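Local coordinates for protein collectin placenta 1 (Mus musculus, PDB 2OX9) that binds sugars such as the Lewis(x) glycan of leukocyte surfaces through a calcium-dependent C-type lectin domain of a scavenger receptor, at residues 39-44 and 127-132; 61-66 and 122-127. All blocks are in the same frame, centred on the assembly; numbering follows the deposited sequence.

In the fold
Both interactions use strand 125-131 of the C-type lectin domain and share I127. In interaction 1 strand 39-40 pairs with it antiparallel; in interaction 2 strand 62-64 pairs with it in parallel, so the strand is a hub of the sheet. Their centres lie about 12 Å apart and the two contacts touch: V41 O is 2.8 Å from G65 N, a probable hydrogen bond, and V41 CG1 packs on I64 CG2 at 3.4 Å. Interaction 1 holds a calcium ion separate from the sugar-binding one. Interaction 2 comes close to the glycan, with the E122 side chain about 6 Å from the bound galactose and that of S61 about 9 Å from the fucose.

Interaction 1 (39-44 and 127-132); sequences HLVFIN and ICEKER. With CA (calcium ion), chain L.
The imidazole of H39 lies alongside E129, both side chains pointing the same way, with CE1 3.3 Å from OE1 and the ring turned 47° from the carboxylate. E129 O sits over one ring face, toward the rim, and the F42 ring lies against the opposite face, with H39 ND1 over the centre of the F42 ring. The H39 ring is also held by ND1, which donates to L40 O at 2.7 Å from above that carbonyl plane.

Behind the side chains, H39 and E129 form an antiparallel hydrogen-bonded pair, and V41 N reaches I127 O at 2.7 Å. V41 CB packs on I127 CG2 at 3.8 Å, next to helix 46-54.

E129 runs out extended, CG anti to the backbone N (chi1 172°), and binds calcium through both oxygens, OE1 at 2.7 Å and OE2 at 2.5 Å. F42 O, at 2.3 Å, N44 OD1, E48 and two waters complete the site. OE1 also accepts F42 N at 3.1 Å in a nearly straight bond, while OE2 takes a hydrogen bond from K15. With calcium, an N-H and a lysine around it, the buried carboxylate probably stays ionised, and the metal ties the loop after strand 39-40 to strand 125-131.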
ATOM      1  N   HIS A  39      -8.817  -5.670   0.485  1.00  9.74           N
ATOM      2  CA  HIS A  39      -8.505  -4.253   0.351  1.00 11.82           C
ATOM      3  C   HIS A  39      -6.999  -4.059   0.205  1.00 10.73           C
ATOM      4  O   HIS A  39      -6.217  -4.931   0.591  1.00  9.38           O
ATOM      5  CB  HIS A  39      -9.000  -3.477   1.578  1.00  7.87           C
ATOM      6  CG  HIS A  39      -8.377  -3.918   2.865  1.00  8.92           C
ATOM      7  ND1 HIS A  39      -7.119  -3.511   3.263  1.00  8.25           N
ATOM      8  CD2 HIS A  39      -8.822  -4.759   3.827  1.00  7.83           C
ATOM      9  CE1 HIS A  39      -6.817  -4.087   4.411  1.00 11.07           C
ATOM     10  NE2 HIS A  39      -7.833  -4.848   4.776  1.00 11.02           N
ATOM     11  N   LEU A  40      -6.591  -2.943  -0.390  1.00 11.63           N
ATOM     12  CA  LEU A  40      -5.155  -2.669  -0.503  1.00 10.88           C
ATOM     13  C   LEU A  40      -4.667  -2.739   0.941  1.00  9.67           C
ATOM     14  O   LEU A  40      -5.292  -2.190   1.842  1.00 10.08           O
ATOM     15  CB  LEU A  40      -4.917  -1.287  -1.101  1.00 13.23           C
ATOM     16  CG  LEU A  40      -5.042  -1.214  -2.632  1.00 12.79           C
ATOM     17  CD1 LEU A  40      -5.054   0.238  -3.084  1.00 15.08           C
ATOM     18  CD2 LEU A  40      -3.872  -1.959  -3.272  1.00 14.08           C
ATOM     19  N   VAL A  41      -3.554  -3.428   1.154  1.00  8.53           N
ATOM     20  CA  VAL A  41      -3.000  -3.643   2.486  1.00  8.73           C
ATOM     21  C   VAL A  41      -2.894  -2.466   3.473  1.00  8.89           C
ATOM     22  O   VAL A  41      -2.459  -1.355   3.126  1.00  8.78           O
ATOM     23  CB  VAL A  41      -1.589  -4.323   2.378  1.00  4.30           C
ATOM     24  CG1 VAL A  41      -0.520  -3.274   2.028  1.00  2.76           C
ATOM     25  CG2 VAL A  41      -1.254  -5.031   3.676  1.00  2.99           C
ATOM     26  N   PHE A  42      -3.318  -2.727   4.705  1.00  7.71           N
ATOM     27  CA  PHE A  42      -3.222  -1.758   5.800  1.00 11.97           C
ATOM     28  C   PHE A  42      -2.105  -2.313   6.683  1.00 11.47           C
ATOM     29  O   PHE A  42      -2.217  -3.415   7.212  1.00 10.48           O
ATOM     30  CB  PHE A  42      -4.513  -1.700   6.631  1.00 12.02           C
ATOM     31  CG  PHE A  42      -5.726  -1.240   5.863  1.00 14.16           C
ATOM     32  CD1 PHE A  42      -6.996  -1.359   6.428  1.00 14.53           C
ATOM     33  CD2 PHE A  42      -5.610  -0.701   4.586  1.00 12.70           C
ATOM     34  CE1 PHE A  42      -8.124  -0.956   5.736  1.00 12.49           C
ATOM     35  CE2 PHE A  42      -6.742  -0.292   3.883  1.00 15.67           C
ATOM     36  CZ  PHE A  42      -8.004  -0.422   4.464  1.00 14.77           C
ATOM     37  N   ILE A  43      -1.031  -1.556   6.844  1.00 12.91           N
ATOM     38  CA  ILE A  43       0.093  -2.022   7.656  1.00 14.02           C
ATOM     39  C   ILE A  43      -0.023  -1.373   9.034  1.00 16.24           C
ATOM     40  O   ILE A  43       0.276  -0.192   9.194  1.00 17.81           O
ATOM     41  CB  ILE A  43       1.425  -1.650   6.979  1.00 13.04           C
ATOM     42  CG1 ILE A  43       1.433  -2.202   5.545  1.00 11.57           C
ATOM     43  CG2 ILE A  43       2.603  -2.218   7.775  1.00 13.58           C
ATOM     44  CD1 ILE A  43       2.666  -1.829   4.743  1.00 14.13           C
ATOM     45  N   ASN A  44      -0.453  -2.165  10.018  1.00 16.63           N
ATOM     46  CA  ASN A  44      -0.687  -1.682  11.375  1.00 18.04           C
ATOM     47  C   ASN A  44       0.397  -1.915  12.432  1.00 15.88           C
ATOM     48  O   ASN A  44       0.225  -1.503  13.576  1.00 14.33           O
ATOM     49  CB  ASN A  44      -1.993  -2.282  11.912  1.00 22.32           C
ATOM     50  CG  ASN A  44      -3.076  -2.382  10.853  1.00 27.93           C
ATOM     51  OD1 ASN A  44      -3.095  -3.312  10.037  1.00 29.19           O
ATOM     52  ND2 ASN A  44      -3.984  -1.415  10.856  1.00 28.59           N
ATOM     53  N   ILE A 127      -0.486  -4.813  -2.983  1.00  9.07           N
ATOM     54  CA  ILE A 127      -0.706  -5.875  -2.009  1.00  8.73           C
ATOM     55  C   ILE A 127      -2.137  -5.837  -1.489  1.00 10.46           C
ATOM     56  O   ILE A 127      -2.591  -4.802  -1.013  1.00  8.98           O
ATOM     57  CB  ILE A 127       0.228  -5.715  -0.785  1.00  9.13           C
ATOM     58  CG1 ILE A 127       1.687  -5.607  -1.238  1.00  9.98           C
ATOM     59  CG2 ILE A 127       0.051  -6.911   0.155  1.00  5.23           C
ATOM     60  CD1 ILE A 127       2.619  -5.210  -0.126  1.00  6.98           C
ATOM     61  N   CYS A 128      -2.837  -6.965  -1.577  1.00 11.24           N
ATOM     62  CA  CYS A 128      -4.200  -7.060  -1.070  1.00 10.77           C
ATOM     63  C   CYS A 128      -4.179  -7.793   0.261  1.00 10.92           C
ATOM     64  O   CYS A 128      -3.318  -8.647   0.503  1.00  8.83           O
ATOM     65  CB  CYS A 128      -5.116  -7.839  -2.011  1.00 14.30           C
ATOM     66  SG  CYS A 128      -5.341  -7.208  -3.699  1.00 20.21           S
ATOM     67  N   GLU A 129      -5.142  -7.470   1.117  1.00  8.84           N
ATOM     68  CA  GLU A 129      -5.230  -8.100   2.418  1.00 10.72           C
ATOM     69  C   GLU A 129      -6.677  -8.466   2.748  1.00 11.88           C
ATOM     70  O   GLU A 129      -7.614  -7.730   2.430  1.00 10.10           O
ATOM     71  CB  GLU A 129      -4.673  -7.160   3.496  1.00 12.15           C
ATOM     72  CG  GLU A 129      -4.896  -7.656   4.916  1.00 13.49           C
ATOM     73  CD  GLU A 129      -4.350  -6.717   5.984  1.00 12.16           C
ATOM     74  OE1 GLU A 129      -4.175  -5.505   5.719  1.00 16.73           O
ATOM     75  OE2 GLU A 129      -4.109  -7.193   7.104  1.00 15.42           O
ATOM     76  N   LYS A 130      -6.855  -9.616   3.380  1.00 13.92           N
ATOM     77  CA  LYS A 130      -8.191 -10.040   3.775  1.00 15.84           C
ATOM     78  C   LYS A 130      -8.130 -11.090   4.869  1.00 17.29           C
ATOM     79  O   LYS A 130      -7.064 -11.584   5.211  1.00 15.40           O
ATOM     80  CB  LYS A 130      -8.983 -10.571   2.576  1.00 17.19           C
ATOM     81  CG  LYS A 130      -8.510 -11.897   1.986  1.00 15.34           C
ATOM     82  CD  LYS A 130      -9.446 -12.287   0.845  1.00 18.50           C
ATOM     83  CE  LYS A 130      -9.107 -13.637   0.233  1.00 19.54           C
ATOM     84  NZ  LYS A 130     -10.066 -13.996  -0.864  1.00 19.05           N
ATOM     85  N   GLU A 131      -9.296 -11.425   5.408  1.00 19.30           N
ATOM     86  CA  GLU A 131      -9.395 -12.396   6.481  1.00 24.46           C
ATOM     87  C   GLU A 131      -9.374 -13.828   5.984  1.00 25.05           C
ATOM     88  O   GLU A 131      -9.945 -14.144   4.952  1.00 25.22           O
ATOM     89  CB  GLU A 131     -10.681 -12.152   7.272  1.00 25.53           C
ATOM     90  CG  GLU A 131     -10.698 -10.816   7.982  1.00 29.84           C
ATOM     91  CD  GLU A 131     -11.998 -10.560   8.701  1.00 32.78           C
ATOM     92  OE1 GLU A 131     -12.450 -11.456   9.446  1.00 33.94           O
ATOM     93  OE2 GLU A 131     -12.562  -9.462   8.526  1.00 36.38           O
ATOM     94  N   ARG A 132      -8.702 -14.694   6.723  1.00 28.41           N
ATOM     95  CA  ARG A 132      -8.657 -16.094   6.353  1.00 32.09           C
ATOM     96  C   ARG A 132     -10.009 -16.662   6.749  1.00 33.69           C
ATOM     97  O   ARG A 132     -10.504 -16.369   7.835  1.00 32.73           O
ATOM     98  CB  ARG A 132      -7.549 -16.810   7.120  1.00 34.27           C
ATOM     99  CG  ARG A 132      -7.610 -18.328   7.038  1.00 37.57           C
ATOM    100  CD  ARG A 132      -6.372 -18.943   7.658  1.00 40.62           C
ATOM    101  NE  ARG A 132      -6.178 -18.489   9.031  1.00 43.27           N
ATOM    102  CZ  ARG A 132      -5.044 -18.629   9.711  1.00 43.68           C
ATOM    103  NH1 ARG A 132      -3.994 -19.213   9.142  1.00 42.89           N
ATOM    104  NH2 ARG A 132      -4.961 -18.186  10.960  1.00 43.36           N
TER
HETATM  105 CA    CA L 804      -3.197  -5.206   8.252  1.00 15.06          CA
HETATM  106  O   HOH W   1      -3.794  -6.470  10.001  1.00 23.42           O
HETATM  107  O   HOH W   2      -5.399  -4.356   8.489  1.00 13.64           O

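Interaction 2 (61-66 and 122-127); sequences SHWIGL and EINNFI
W63 lays one face of its indole against N124, in the parallel pairing of strands 62-64 and 125-127 within the C-type lectin fold. Three backbone bonds join the segments: N125 N to S61 O at 2.8 Å, W63 N to N125 O, nearly straight at 170°, and a weak one from I127 N to W63 O. The two short strands run in parallel sense but cross at -40°. Outward, W63 NE1 donates to E24 O, and the N125 amide hydrogen-bonds through ND2 to S20 O and through OD1 from K23 NZ.

Two CH-pi contacts put the asparagines against rings. N124 CB stands 3.6 Å from the centroid of the five-membered ring of W63, close to its normal, with the amide plane steeply inclined to the indole. On the other face of the sheet N125 CB lies over the H62 imidazole, 3.8 Å from its centroid.

Apolar packing continues along the strands: W63 CB meets F126 CB, and I127 CG1 and CD1 reach H62 CB. F126 CG, between its backbone N and carbonyl carbon (chi1 56°), leads away from segment 61-66, and the ring meets F32 edge-to-face. W63 meets F26 in the same way.

Two waters bridge S61 and N124. One accepts from S61 N and, weakly, from N124 ND2; a second accepts from ND2 and bonds S61 OG. N124 OD1 is buried without a hydrogen-bonding partner, 3.7 Å from W63 CZ2.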
ATOM      1  N   SER A  61       7.622  -1.265  -6.987  1.00 17.47           N
ATOM      2  CA  SER A  61       7.070  -0.659  -5.781  1.00 16.27           C
ATOM      3  C   SER A  61       5.690  -1.278  -5.571  1.00 13.75           C
ATOM      4  O   SER A  61       5.064  -1.732  -6.525  1.00 13.62           O
ATOM      5  CB  SER A  61       6.923   0.850  -5.950  1.00 15.85           C
ATOM      6  OG  SER A  61       8.146   1.439  -6.350  1.00 20.89           O
ATOM      7  N   HIS A  62       5.217  -1.288  -4.333  1.00 11.52           N
ATOM      8  CA  HIS A  62       3.914  -1.881  -4.036  1.00 10.87           C
ATOM      9  C   HIS A  62       2.946  -0.926  -3.363  1.00  8.13           C
ATOM     10  O   HIS A  62       3.215  -0.431  -2.274  1.00  6.85           O
ATOM     11  CB  HIS A  62       4.067  -3.103  -3.127  1.00  8.44           C
ATOM     12  CG  HIS A  62       4.640  -4.304  -3.806  1.00 10.84           C
ATOM     13  ND1 HIS A  62       5.991  -4.461  -4.027  1.00  9.19           N
ATOM     14  CD2 HIS A  62       4.041  -5.404  -4.325  1.00  8.71           C
ATOM     15  CE1 HIS A  62       6.200  -5.605  -4.653  1.00 11.38           C
ATOM     16  NE2 HIS A  62       5.034  -6.195  -4.847  1.00  8.62           N
ATOM     17  N   TRP A  63       1.812  -0.687  -4.010  1.00  7.52           N
ATOM     18  CA  TRP A  63       0.783   0.189  -3.448  1.00  8.28           C
ATOM     19  C   TRP A  63       0.263  -0.399  -2.125  1.00  9.68           C
ATOM     20  O   TRP A  63       0.117  -1.619  -2.006  1.00  6.45           O
ATOM     21  CB  TRP A  63      -0.416   0.271  -4.393  1.00  6.77           C
ATOM     22  CG  TRP A  63      -0.244   1.061  -5.649  1.00 11.30           C
ATOM     23  CD1 TRP A  63      -0.569   0.654  -6.915  1.00 13.47           C
ATOM     24  CD2 TRP A  63       0.152   2.440  -5.761  1.00 11.54           C
ATOM     25  NE1 TRP A  63      -0.411   1.695  -7.803  1.00 15.47           N
ATOM     26  CE2 TRP A  63       0.028   2.800  -7.125  1.00 14.12           C
ATOM     27  CE3 TRP A  63       0.588   3.404  -4.844  1.00 13.92           C
ATOM     28  CZ2 TRP A  63       0.329   4.090  -7.595  1.00 14.57           C
ATOM     29  CZ3 TRP A  63       0.885   4.689  -5.308  1.00 14.66           C
ATOM     30  CH2 TRP A  63       0.754   5.017  -6.674  1.00  9.73           C
ATOM     31  N   ILE A  64      -0.004   0.459  -1.141  1.00 10.91           N
ATOM     32  CA  ILE A  64      -0.608   0.017   0.118  1.00 11.26           C
ATOM     33  C   ILE A  64      -1.862   0.900   0.261  1.00 12.39           C
ATOM     34  O   ILE A  64      -1.962   1.928  -0.397  1.00 12.51           O
ATOM     35  CB  ILE A  64       0.332   0.172   1.353  1.00 13.09           C
ATOM     36  CG1 ILE A  64       0.713   1.634   1.571  1.00 11.92           C
ATOM     37  CG2 ILE A  64       1.581  -0.709   1.171  1.00 12.87           C
ATOM     38  CD1 ILE A  64       1.471   1.862   2.874  1.00 14.29           C
ATOM     39  N   GLY A  65      -2.814   0.500   1.098  1.00 13.08           N
ATOM     40  CA  GLY A  65      -4.059   1.257   1.218  1.00 15.86           C
ATOM     41  C   GLY A  65      -4.032   2.546   2.020  1.00 17.10           C
ATOM     42  O   GLY A  65      -4.865   2.732   2.915  1.00 16.55           O
ATOM     43  N   LEU A  66      -3.112   3.443   1.670  1.00 13.09           N
ATOM     44  CA  LEU A  66      -2.937   4.712   2.374  1.00 13.35           C
ATOM     45  C   LEU A  66      -2.894   5.904   1.421  1.00 14.81           C
ATOM     46  O   LEU A  66      -2.132   5.893   0.453  1.00 12.77           O
ATOM     47  CB  LEU A  66      -1.620   4.672   3.148  1.00 12.09           C
ATOM     48  CG  LEU A  66      -1.379   5.803   4.134  1.00 14.43           C
ATOM     49  CD1 LEU A  66      -2.304   5.575   5.319  1.00 14.24           C
ATOM     50  CD2 LEU A  66       0.072   5.829   4.601  1.00 13.98           C
ATOM     51  N   GLU A 122       0.775   6.574 -11.109  1.00 27.60           N
ATOM     52  CA  GLU A 122       1.984   5.785 -11.307  1.00 27.46           C
ATOM     53  C   GLU A 122       1.612   4.306 -11.345  1.00 25.10           C
ATOM     54  O   GLU A 122       0.766   3.855 -10.583  1.00 24.18           O
ATOM     55  CB  GLU A 122       2.976   6.035 -10.168  1.00 29.33           C
ATOM     56  CG  GLU A 122       4.301   5.320 -10.345  1.00 34.91           C
ATOM     57  CD  GLU A 122       5.104   5.868 -11.510  1.00 37.90           C
ATOM     58  OE1 GLU A 122       5.737   6.931 -11.341  1.00 38.19           O
ATOM     59  OE2 GLU A 122       5.092   5.243 -12.597  1.00 39.63           O
ATOM     60  N   ILE A 123       2.232   3.556 -12.248  1.00 23.37           N
ATOM     61  CA  ILE A 123       1.955   2.126 -12.368  1.00 22.37           C
ATOM     62  C   ILE A 123       2.867   1.352 -11.414  1.00 20.23           C
ATOM     63  O   ILE A 123       4.081   1.317 -11.605  1.00 23.18           O
ATOM     64  CB  ILE A 123       2.209   1.634 -13.809  1.00 23.46           C
ATOM     65  CG1 ILE A 123       1.431   2.505 -14.799  1.00 22.34           C
ATOM     66  CG2 ILE A 123       1.778   0.175 -13.945  1.00 24.67           C
ATOM     67  CD1 ILE A 123       2.006   2.499 -16.202  1.00 25.68           C
ATOM     68  N   ASN A 124       2.272   0.744 -10.390  1.00 16.33           N
ATOM     69  CA  ASN A 124       2.996  -0.037  -9.378  1.00 14.07           C
ATOM     70  C   ASN A 124       2.357  -1.406  -9.152  1.00 12.52           C
ATOM     71  O   ASN A 124       1.232  -1.644  -9.574  1.00  9.86           O
ATOM     72  CB  ASN A 124       2.958   0.684  -8.027  1.00 15.65           C
ATOM     73  CG  ASN A 124       3.947   1.817  -7.933  1.00 18.25           C
ATOM     74  OD1 ASN A 124       3.744   2.774  -7.184  1.00 23.54           O
ATOM     75  ND2 ASN A 124       5.039   1.707  -8.671  1.00 20.58           N
ATOM     76  N   ASN A 125       3.086  -2.305  -8.492  1.00 11.04           N
ATOM     77  CA  ASN A 125       2.518  -3.600  -8.135  1.00 11.62           C
ATOM     78  C   ASN A 125       1.721  -3.226  -6.890  1.00 10.96           C
ATOM     79  O   ASN A 125       1.672  -2.046  -6.519  1.00 11.58           O
ATOM     80  CB  ASN A 125       3.605  -4.619  -7.772  1.00 11.88           C
ATOM     81  CG  ASN A 125       4.263  -5.226  -8.988  1.00 14.32           C
ATOM     82  OD1 ASN A 125       4.917  -4.535  -9.757  1.00 15.66           O
ATOM     83  ND2 ASN A 125       4.083  -6.529  -9.174  1.00 16.66           N
ATOM     84  N   PHE A 126       1.096  -4.198  -6.238  1.00  8.01           N
ATOM     85  CA  PHE A 126       0.317  -3.874  -5.059  1.00  8.51           C
ATOM     86  C   PHE A 126       0.133  -5.064  -4.129  1.00  8.71           C
ATOM     87  O   PHE A 126       0.544  -6.185  -4.440  1.00  7.83           O
ATOM     88  CB  PHE A 126      -1.054  -3.310  -5.484  1.00  8.44           C
ATOM     89  CG  PHE A 126      -1.838  -4.221  -6.387  1.00  7.54           C
ATOM     90  CD1 PHE A 126      -2.692  -5.186  -5.862  1.00 10.58           C
ATOM     91  CD2 PHE A 126      -1.737  -4.103  -7.774  1.00  8.28           C
ATOM     92  CE1 PHE A 126      -3.438  -6.019  -6.709  1.00  6.17           C
ATOM     93  CE2 PHE A 126      -2.472  -4.924  -8.622  1.00 10.05           C
ATOM     94  CZ  PHE A 126      -3.328  -5.885  -8.088  1.00 12.34           C
ATOM     95  N   ILE A 127      -0.486  -4.813  -2.983  1.00  9.07           N
ATOM     96  CA  ILE A 127      -0.706  -5.875  -2.009  1.00  8.73           C
ATOM     97  C   ILE A 127      -2.137  -5.837  -1.489  1.00 10.46           C
ATOM     98  O   ILE A 127      -2.591  -4.802  -1.013  1.00  8.98           O
ATOM     99  CB  ILE A 127       0.228  -5.715  -0.785  1.00  9.13           C
ATOM    100  CG1 ILE A 127       1.687  -5.607  -1.238  1.00  9.98           C
ATOM    101  CG2 ILE A 127       0.051  -6.911   0.155  1.00  5.23           C
ATOM    102  CD1 ILE A 127       2.619  -5.210  -0.126  1.00  6.98           C
TER
HETATM  103  O   HOH W   3       6.741  -0.299  -9.238  1.00 16.83           O
HETATM  104  O   HOH W   4       7.219   3.172  -8.990  1.00 34.32           O